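Local atomic coordinates of putative carboxynorspermidine decarboxylase protein (Sinorhizobium meliloti, PDB entry 3MT1), a protein that probably catalyses the pyridoxal 5'-phosphate-dependent decarboxylation of carboxynorspermidine and carboxyspermidine, giving norspermidine and spermidine. Residues 168-173 with 209-214; 151-156 with 188-193; 5-10 with 264-269. All coordinates share one frame; numbering follows the deposited sequence.

In the fold
The two-domain plan of this decarboxylase family, an alpha/beta barrel beside a beta domain, is sampled by three contacts. Interactions 1 and 2 belong to the barrel of eight parallel strands and share helix 170-190: its first turn meets helix 209-223 in interaction 1, and its last turn meets the loop before strand 158-160 in interaction 2. Their centres lie about 27 Å apart and their segments alternate along the chain. Interaction 3, about 30 and 42 Å from them between centres, brackets both in sequence. It ties strand 6-10 of the mixed sheet to residues 264-269, so the N-terminal strand packs with a late part of the chain that reaches the second subunit.

Interaction 1: 168-173 with 209-214; sequences KDFGLF and VDAFSA
F212 turns the edge of its ring toward a face of F173, while F170 meets the start of the F212 side chain; together they join two outer helices of the alpha/beta barrel, 170-190 and 209-223, near their N-terminal ends. All three phenylalanines have CG anti to the backbone N (chi1 167° to 168°), a choice that carries the F170 and F173 rings from one helix over to the other. The F173 and F212 rings form an offset edge-to-face pair, centroids 5.3 Å apart and planes at 61°. The closest atoms there are F212 CE1 and F173 CE2, 3.5 Å apart. F170 works differently: its CE1 comes to 3.5 Å from F212 CA, and its CD1 meets F212 CB, so the ring approaches the root of that side chain obliquely. A211 sets its methyl over a face of F170. The F202 ring also meets that of F212, and Y207 and P208 pack on F170. The first turn of helix 170-190 is capped by D169, whose OD2 accepts from L172 N at 3.2 Å through its anti lone pair.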
loop_
_atom_site.group_PDB
_atom_site.type_symbol
_atom_site.label_atom_id
_atom_site.label_comp_id
_atom_site.label_asym_id
_atom_site.label_seq_id
_atom_site.Cartn_x
_atom_site.Cartn_y
_atom_site.Cartn_z
ATOM N N LYS B 168 11.345 -21.428 10.432
ATOM C CA LYS B 168 12.584 -21.708 9.746
ATOM C C LYS B 168 13.270 -22.907 10.405
ATOM O O LYS B 168 14.356 -23.318 9.988
ATOM C CB LYS B 168 13.452 -20.441 9.842
ATOM C CG LYS B 168 14.686 -20.329 8.926
ATOM C CD LYS B 168 15.205 -18.879 8.875
ATOM C CE LYS B 168 14.358 -18.054 7.906
ATOM N NZ LYS B 168 14.927 -16.688 7.668
ATOM N N ASP B 169 12.618 -23.478 11.420
ATOM C CA ASP B 169 13.197 -24.576 12.202
ATOM C C ASP B 169 12.308 -25.817 12.194
ATOM O O ASP B 169 11.114 -25.750 12.535
ATOM C CB ASP B 169 13.431 -24.121 13.630
ATOM C CG ASP B 169 14.236 -25.104 14.426
ATOM O OD1 ASP B 169 15.482 -25.027 14.366
ATOM O OD2 ASP B 169 13.619 -25.932 15.131
ATOM N N PHE B 170 12.883 -26.949 11.790
ATOM C CA PHE B 170 12.085 -28.150 11.629
ATOM C C PHE B 170 11.552 -28.640 12.960
ATOM O O PHE B 170 10.379 -29.041 13.057
ATOM C CB PHE B 170 12.889 -29.257 10.988
ATOM C CG PHE B 170 12.228 -30.597 11.082
ATOM C CD1 PHE B 170 11.041 -30.850 10.380
ATOM C CD2 PHE B 170 12.778 -31.596 11.874
ATOM C CE1 PHE B 170 10.408 -32.072 10.472
ATOM C CE2 PHE B 170 12.164 -32.853 11.965
ATOM C CZ PHE B 170 10.973 -33.090 11.262
ATOM N N GLY B 171 12.422 -28.612 13.975
ATOM C CA GLY B 171 12.059 -28.992 15.328
ATOM C C GLY B 171 10.775 -28.315 15.789
ATOM O O GLY B 171 9.904 -28.986 16.384
ATOM N N LEU B 172 10.648 -27.002 15.511
ATOM C CA LEU B 172 9.481 -26.226 15.939
ATOM C C LEU B 172 8.239 -26.617 15.185
ATOM O O LEU B 172 7.181 -26.781 15.800
ATOM C CB LEU B 172 9.701 -24.714 15.821
ATOM C CG LEU B 172 8.424 -23.871 16.003
ATOM C CD1 LEU B 172 7.880 -23.922 17.431
ATOM C CD2 LEU B 172 8.650 -22.426 15.568
ATOM N N PHE B 173 8.361 -26.744 13.860
ATOM C CA PHE B 173 7.276 -27.308 13.048
ATOM C C PHE B 173 6.864 -28.683 13.594
ATOM O O PHE B 173 5.668 -28.974 13.765
ATOM C CB PHE B 173 7.650 -27.427 11.560
ATOM C CG PHE B 173 6.678 -28.261 10.771
ATOM C CD1 PHE B 173 5.415 -27.770 10.453
ATOM C CD2 PHE B 173 6.995 -29.566 10.393
ATOM C CE1 PHE B 173 4.501 -28.548 9.753
ATOM C CE2 PHE B 173 6.072 -30.361 9.682
ATOM C CZ PHE B 173 4.831 -29.845 9.368
ATOM N N VAL B 209 15.114 -31.238 4.754
ATOM C CA VAL B 209 14.039 -31.472 3.816
ATOM C C VAL B 209 13.516 -32.918 3.835
ATOM O O VAL B 209 12.328 -33.166 3.602
ATOM C CB VAL B 209 14.486 -30.996 2.405
ATOM C CG1 VAL B 209 13.531 -31.440 1.328
ATOM C CG2 VAL B 209 14.574 -29.469 2.387
ATOM N N ASP B 210 14.401 -33.859 4.163
ATOM C CA ASP B 210 14.084 -35.292 4.118
ATOM C C ASP B 210 13.497 -35.794 5.420
ATOM O O ASP B 210 12.542 -36.559 5.415
ATOM C CB ASP B 210 15.320 -36.089 3.738
ATOM C CG ASP B 210 15.779 -35.803 2.314
ATOM O OD1 ASP B 210 15.036 -36.146 1.354
ATOM O OD2 ASP B 210 16.886 -35.232 2.161
ATOM N N ALA B 211 14.060 -35.356 6.533
ATOM C CA ALA B 211 13.391 -35.498 7.810
ATOM C C ALA B 211 11.948 -34.938 7.723
ATOM O O ALA B 211 10.980 -35.604 8.080
ATOM C CB ALA B 211 14.200 -34.779 8.898
ATOM N N PHE B 212 11.809 -33.718 7.228
ATOM C CA PHE B 212 10.504 -33.054 7.077
ATOM C C PHE B 212 9.503 -33.797 6.163
ATOM O O PHE B 212 8.315 -33.865 6.486
ATOM C CB PHE B 212 10.758 -31.633 6.588
ATOM C CG PHE B 212 9.550 -30.910 6.115
ATOM C CD1 PHE B 212 8.667 -30.331 7.016
ATOM C CD2 PHE B 212 9.321 -30.742 4.750
ATOM C CE1 PHE B 212 7.561 -29.617 6.578
ATOM C CE2 PHE B 212 8.212 -30.040 4.302
ATOM C CZ PHE B 212 7.332 -29.465 5.224
ATOM N N SER B 213 9.996 -34.319 5.035
ATOM C CA SER B 213 9.238 -35.221 4.155
ATOM C C SER B 213 8.771 -36.476 4.871
ATOM O O SER B 213 7.642 -36.927 4.676
ATOM C CB SER B 213 10.090 -35.663 2.967
ATOM O OG SER B 213 10.298 -34.584 2.068
ATOM N N ALA B 214 9.656 -37.033 5.695
ATOM C CA ALA B 214 9.381 -38.265 6.433
ATOM C C ALA B 214 8.326 -38.017 7.504
ATOM O O ALA B 214 7.493 -38.870 7.787
ATOM C CB ALA B 214 10.648 -38.779 7.056
#

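Interaction 2: 151-156 with 188-193; sequences RVMDRI and IARVDW
M153, present as selenomethionine, reaches across to R190 along nearly its whole length. Its CB begins the contact, 3.6 Å from R190 NH2, and CG follows at 3.8 Å from the same nitrogen. From there the chain folds back on itself: chi2 (-76°) and chi3 (-80°) both bend, carrying the methyl beyond SE round toward the root of the arginine. CE consequently lies over one face of the guanidinium, 3.3 Å above its plane and offset toward the rim, with R190 NE at 3.4 Å. The same methyl also meets R190 CB, 3.6 Å away, so it sits in the bend that the arginine makes at chi3 (50°). On the outside of this alpha/beta barrel, the end of helix 170-190, which leads into strand 193-195, is thus packed against the type I beta turn from V152 to R155 that precedes strand 158-160. F159 of that strand and L187 of the helix add further apolar surface beside M153. Charge is dealt with separately, since R190 NH1 makes a salt bridge to E150, just ahead of the turn, a second tether that probably limits the rotation of the guanidinium. Past the arginine, M153 CE touches V191 as well, its nearest atom there being CG1 at 4.2 Å.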
loop_
_atom_site.group_PDB
_atom_site.type_symbol
_atom_site.label_atom_id
_atom_site.label_comp_id
_atom_site.label_asym_id
_atom_site.label_seq_id
_atom_site.Cartn_x
_atom_site.Cartn_y
_atom_site.Cartn_z
ATOM N N ARG B 151 -20.988 -31.668 14.807
ATOM C CA ARG B 151 -22.376 -31.563 14.353
ATOM C C ARG B 151 -22.467 -31.293 12.841
ATOM O O ARG B 151 -23.529 -31.421 12.222
ATOM C CB ARG B 151 -23.146 -30.509 15.157
ATOM C CG ARG B 151 -24.601 -30.908 15.371
ATOM C CD ARG B 151 -25.438 -29.774 15.889
ATOM N NE ARG B 151 -26.597 -29.526 15.029
ATOM C CZ ARG B 151 -26.682 -28.509 14.166
ATOM N NH1 ARG B 151 -27.769 -28.352 13.421
ATOM N NH2 ARG B 151 -25.683 -27.641 14.050
ATOM N N VAL B 152 -21.335 -30.952 12.244
ATOM C CA VAL B 152 -21.347 -30.523 10.866
ATOM C C VAL B 152 -20.401 -31.351 9.950
ATOM O O VAL B 152 -20.145 -30.995 8.803
ATOM C CB VAL B 152 -21.165 -29.002 10.824
ATOM C CG1 VAL B 152 -19.690 -28.622 10.827
ATOM C CG2 VAL B 152 -21.907 -28.417 9.652
HETATM N N MSE B 153 -19.967 -32.501 10.463
HETATM C CA MSE B 153 -19.062 -33.422 9.768
HETATM C C MSE B 153 -19.639 -34.100 8.521
HETATM O O MSE B 153 -18.899 -34.549 7.670
HETATM C CB MSE B 153 -18.566 -34.483 10.748
HETATM C CG MSE B 153 -17.605 -33.948 11.785
HETATM SE SE MSE B 153 -15.800 -33.637 11.076
HETATM C CE MSE B 153 -15.148 -35.445 11.137
ATOM N N ASP B 154 -20.960 -34.170 8.414
ATOM C CA ASP B 154 -21.590 -34.757 7.232
ATOM C C ASP B 154 -21.568 -33.806 6.027
ATOM O O ASP B 154 -22.097 -34.124 4.964
ATOM C CB ASP B 154 -23.043 -35.202 7.557
ATOM N N ARG B 155 -20.958 -32.636 6.194
ATOM C CA ARG B 155 -20.998 -31.611 5.158
ATOM C C ARG B 155 -19.600 -31.207 4.700
ATOM O O ARG B 155 -19.450 -30.513 3.697
ATOM C CB ARG B 155 -21.759 -30.378 5.651
ATOM C CG ARG B 155 -22.987 -30.691 6.485
ATOM C CD ARG B 155 -23.758 -29.441 6.809
ATOM N NE ARG B 155 -24.591 -29.019 5.691
ATOM C CZ ARG B 155 -25.323 -27.906 5.665
ATOM N NH1 ARG B 155 -25.332 -27.066 6.702
ATOM N NH2 ARG B 155 -26.049 -27.621 4.586
ATOM N N ILE B 156 -18.574 -31.609 5.438
ATOM C CA ILE B 156 -17.200 -31.340 5.001
ATOM C C ILE B 156 -16.453 -32.630 4.685
ATOM O O ILE B 156 -17.033 -33.689 4.669
ATOM C CB ILE B 156 -16.401 -30.486 6.009
ATOM C CG1 ILE B 156 -16.428 -31.156 7.387
ATOM C CG2 ILE B 156 -16.907 -29.030 6.001
ATOM C CD1 ILE B 156 -16.321 -30.195 8.581
ATOM N N ILE B 188 -9.366 -35.465 12.372
ATOM C CA ILE B 188 -8.559 -35.538 11.150
ATOM C C ILE B 188 -8.657 -36.922 10.484
ATOM O O ILE B 188 -8.901 -37.016 9.281
ATOM C CB ILE B 188 -7.088 -35.103 11.426
ATOM C CG1 ILE B 188 -7.041 -33.597 11.792
ATOM C CG2 ILE B 188 -6.193 -35.403 10.235
ATOM C CD1 ILE B 188 -5.729 -33.111 12.441
ATOM N N ALA B 189 -8.509 -37.983 11.270
ATOM C CA ALA B 189 -8.669 -39.367 10.776
ATOM C C ALA B 189 -9.933 -39.561 9.931
ATOM O O ALA B 189 -9.923 -40.351 8.983
ATOM C CB ALA B 189 -8.650 -40.387 11.947
ATOM N N ARG B 190 -10.996 -38.822 10.265
ATOM C CA ARG B 190 -12.332 -39.027 9.678
ATOM C C ARG B 190 -12.547 -38.302 8.346
ATOM O O ARG B 190 -13.504 -38.592 7.626
ATOM C CB ARG B 190 -13.436 -38.630 10.673
ATOM C CG ARG B 190 -13.524 -39.484 11.935
ATOM C CD ARG B 190 -14.483 -38.878 12.987
ATOM N NE ARG B 190 -15.787 -38.521 12.412
ATOM C CZ ARG B 190 -16.789 -37.928 13.068
ATOM N NH1 ARG B 190 -16.672 -37.614 14.359
ATOM N NH2 ARG B 190 -17.916 -37.646 12.417
ATOM N N VAL B 191 -11.673 -37.360 8.015
ATOM C CA VAL B 191 -11.800 -36.635 6.754
ATOM C C VAL B 191 -10.774 -37.165 5.790
ATOM O O VAL B 191 -9.985 -38.033 6.149
ATOM C CB VAL B 191 -11.632 -35.109 6.911
ATOM C CG1 VAL B 191 -12.714 -34.550 7.795
ATOM C CG2 VAL B 191 -10.276 -34.763 7.465
ATOM N N ASP B 192 -10.759 -36.661 4.563
ATOM C CA ASP B 192 -9.802 -37.217 3.642
ATOM C C ASP B 192 -8.764 -36.266 3.074
ATOM O O ASP B 192 -7.950 -36.682 2.269
ATOM C CB ASP B 192 -10.476 -38.112 2.588
ATOM C CG ASP B 192 -11.455 -37.378 1.767
ATOM O OD1 ASP B 192 -11.167 -36.200 1.531
ATOM O OD2 ASP B 192 -12.497 -37.956 1.375
ATOM N N TRP B 193 -8.735 -35.016 3.545
ATOM C CA TRP B 193 -7.603 -34.123 3.237
ATOM C C TRP B 193 -7.397 -33.037 4.271
ATOM O O TRP B 193 -8.338 -32.599 4.923
ATOM C CB TRP B 193 -7.705 -33.502 1.841
ATOM C CG TRP B 193 -8.926 -32.673 1.628
ATOM C CD1 TRP B 193 -10.091 -33.092 1.083
ATOM C CD2 TRP B 193 -9.117 -31.274 1.960
ATOM N NE1 TRP B 193 -10.999 -32.044 1.035
ATOM C CE2 TRP B 193 -10.433 -30.929 1.575
ATOM C CE3 TRP B 193 -8.307 -30.294 2.550
ATOM C CZ2 TRP B 193 -10.967 -29.657 1.755
ATOM C CZ3 TRP B 193 -8.843 -29.013 2.733
ATOM C CH2 TRP B 193 -10.167 -28.710 2.327
#

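Interaction 3: 5-10 with 264-269; sequences PYYLID and EAHMLD
The Y7 ring presents its edge, not a face, to H266: the carbonyl oxygen of H266 lies in the ring plane beside the hydroxyl. The imidazole of H266 has the methyl of A265 over one face, 3.3 Å above the plane and offset toward the rim, while Y7 OH comes to it obliquely. Strand 6-10 belongs to the mixed sheet of the beta domain in this decarboxylase fold, and the contact links it to the end of helix 263-266. With CG anti to its carbonyl carbon (chi1 -60°), Y7 directs its hydroxyl to the chain where that helix ends, just before M267 leaves helical angles. P338 packs on both Y7 and H266, and H266 ND1 is hydrogen-bonded to S261. A phenylalanine in place of Y7 would lack the hydroxyl and would probably leave the carbonyl of H266, in this buried contact, without this donor. A little farther along lies D269, predicted to bind substrate and salt-bridged to K328, so the bond may help to position the backbone leading toward that residue. Y7 OH donates to H266 O at 2.7 Å, in the carbonyl plane and on a lone pair, with a C=O...donor angle of 120°.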
loop_
_atom_site.group_PDB
_atom_site.type_symbol
_atom_site.label_atom_id
_atom_site.label_comp_id
_atom_site.label_asym_id
_atom_site.label_seq_id
_atom_site.Cartn_x
_atom_site.Cartn_y
_atom_site.Cartn_z
ATOM N N PRO B 5 13.311 2.055 -11.105
ATOM C CA PRO B 5 13.405 0.808 -10.378
ATOM C C PRO B 5 12.731 -0.307 -11.152
ATOM O O PRO B 5 11.825 -0.049 -11.968
ATOM C CB PRO B 5 12.608 1.101 -9.098
ATOM C CG PRO B 5 11.573 2.081 -9.500
ATOM C CD PRO B 5 12.269 2.947 -10.548
ATOM N N TYR B 6 13.162 -1.533 -10.907
ATOM C CA TYR B 6 12.426 -2.700 -11.351
ATOM C C TYR B 6 12.670 -3.884 -10.387
ATOM O O TYR B 6 13.702 -3.925 -9.678
ATOM C CB TYR B 6 12.777 -3.071 -12.803
ATOM C CG TYR B 6 14.259 -3.224 -13.075
ATOM C CD1 TYR B 6 14.896 -4.448 -12.919
ATOM C CD2 TYR B 6 15.021 -2.144 -13.501
ATOM C CE1 TYR B 6 16.266 -4.589 -13.185
ATOM C CE2 TYR B 6 16.383 -2.279 -13.755
ATOM C CZ TYR B 6 16.994 -3.502 -13.585
ATOM O OH TYR B 6 18.339 -3.626 -13.832
ATOM N N TYR B 7 11.698 -4.803 -10.338
ATOM C CA TYR B 7 11.836 -6.039 -9.596
ATOM C C TYR B 7 12.427 -7.028 -10.570
ATOM O O TYR B 7 11.876 -7.211 -11.669
ATOM C CB TYR B 7 10.470 -6.564 -9.160
ATOM C CG TYR B 7 9.634 -5.673 -8.251
ATOM C CD1 TYR B 7 8.561 -4.938 -8.770
ATOM C CD2 TYR B 7 9.856 -5.632 -6.871
ATOM C CE1 TYR B 7 7.766 -4.129 -7.952
ATOM C CE2 TYR B 7 9.065 -4.831 -6.026
ATOM C CZ TYR B 7 8.013 -4.076 -6.578
ATOM O OH TYR B 7 7.205 -3.264 -5.783
ATOM N N LEU B 8 13.523 -7.690 -10.203
ATOM C CA LEU B 8 14.161 -8.621 -11.140
ATOM C C LEU B 8 14.009 -10.039 -10.641
ATOM O O LEU B 8 14.564 -10.416 -9.615
ATOM C CB LEU B 8 15.631 -8.265 -11.328
ATOM C CG LEU B 8 16.485 -9.075 -12.312
ATOM C CD1 LEU B 8 15.856 -9.175 -13.633
ATOM C CD2 LEU B 8 17.884 -8.445 -12.488
ATOM N N ILE B 9 13.225 -10.826 -11.341
ATOM C CA ILE B 9 13.043 -12.182 -10.929
ATOM C C ILE B 9 14.082 -13.053 -11.614
ATOM O O ILE B 9 14.104 -13.157 -12.840
ATOM C CB ILE B 9 11.635 -12.669 -11.246
ATOM C CG1 ILE B 9 10.606 -11.836 -10.451
ATOM C CG2 ILE B 9 11.519 -14.197 -10.987
ATOM C CD1 ILE B 9 9.195 -11.843 -11.100
ATOM N N ASP B 10 14.953 -13.653 -10.808
ATOM C CA ASP B 10 16.003 -14.500 -11.330
ATOM C C ASP B 10 15.481 -15.916 -11.667
ATOM O O ASP B 10 15.222 -16.735 -10.776
ATOM C CB ASP B 10 17.223 -14.556 -10.372
ATOM C CG ASP B 10 18.387 -15.377 -10.949
ATOM O OD1 ASP B 10 19.420 -14.775 -11.358
ATOM O OD2 ASP B 10 18.259 -16.639 -11.038
ATOM N N GLU B 264 7.022 2.737 0.887
ATOM C CA GLU B 264 5.578 2.757 0.997
ATOM C C GLU B 264 4.921 2.217 -0.267
ATOM O O GLU B 264 3.916 1.492 -0.204
ATOM C CB GLU B 264 5.006 4.146 1.365
ATOM C CG GLU B 264 3.501 4.047 1.598
ATOM C CD GLU B 264 2.893 5.255 2.267
ATOM O OE1 GLU B 264 3.641 6.034 2.871
ATOM O OE2 GLU B 264 1.669 5.449 2.165
ATOM N N ALA B 265 5.511 2.547 -1.409
ATOM C CA ALA B 265 4.890 2.223 -2.680
ATOM C C ALA B 265 5.308 0.858 -3.177
ATOM O O ALA B 265 4.589 0.249 -3.963
ATOM C CB ALA B 265 5.233 3.273 -3.711
ATOM N N HIS B 266 6.472 0.393 -2.748
ATOM C CA HIS B 266 7.155 -0.722 -3.448
ATOM C C HIS B 266 7.503 -1.935 -2.609
ATOM O O HIS B 266 7.716 -2.998 -3.162
ATOM C CB HIS B 266 8.401 -0.225 -4.188
ATOM C CG HIS B 266 8.112 0.921 -5.100
ATOM N ND1 HIS B 266 9.025 1.917 -5.369
ATOM C CD2 HIS B 266 6.985 1.246 -5.788
ATOM C CE1 HIS B 266 8.481 2.794 -6.197
ATOM N NE2 HIS B 266 7.241 2.415 -6.459
HETATM N N MSE B 267 7.565 -1.773 -1.292
HETATM C CA MSE B 267 7.967 -2.845 -0.373
HETATM C C MSE B 267 7.276 -2.579 0.970
HETATM O O MSE B 267 7.905 -2.384 2.015
HETATM C CB MSE B 267 9.489 -2.861 -0.264
HETATM C CG MSE B 267 10.216 -3.687 -1.375
HETATM SE SE MSE B 267 12.129 -3.679 -0.929
HETATM C CE MSE B 267 12.155 -5.372 0.076
ATOM N N LEU B 268 5.948 -2.547 0.896
ATOM C CA LEU B 268 5.124 -1.929 1.889
ATOM C C LEU B 268 5.177 -2.674 3.212
ATOM O O LEU B 268 4.996 -2.077 4.266
ATOM C CB LEU B 268 3.700 -1.803 1.344
ATOM C CG LEU B 268 2.512 -1.422 2.252
ATOM C CD1 LEU B 268 2.658 -0.006 2.857
ATOM C CD2 LEU B 268 1.139 -1.582 1.546
ATOM N N ASP B 269 5.418 -3.980 3.162
ATOM C CA ASP B 269 5.671 -4.740 4.393
ATOM C C ASP B 269 6.781 -4.129 5.245
ATOM O O ASP B 269 6.686 -4.143 6.466
ATOM C CB ASP B 269 5.902 -6.243 4.132
ATOM C CG ASP B 269 4.595 -7.081 4.288
ATOM O OD1 ASP B 269 3.518 -6.537 3.999
ATOM O OD2 ASP B 269 4.631 -8.267 4.707
#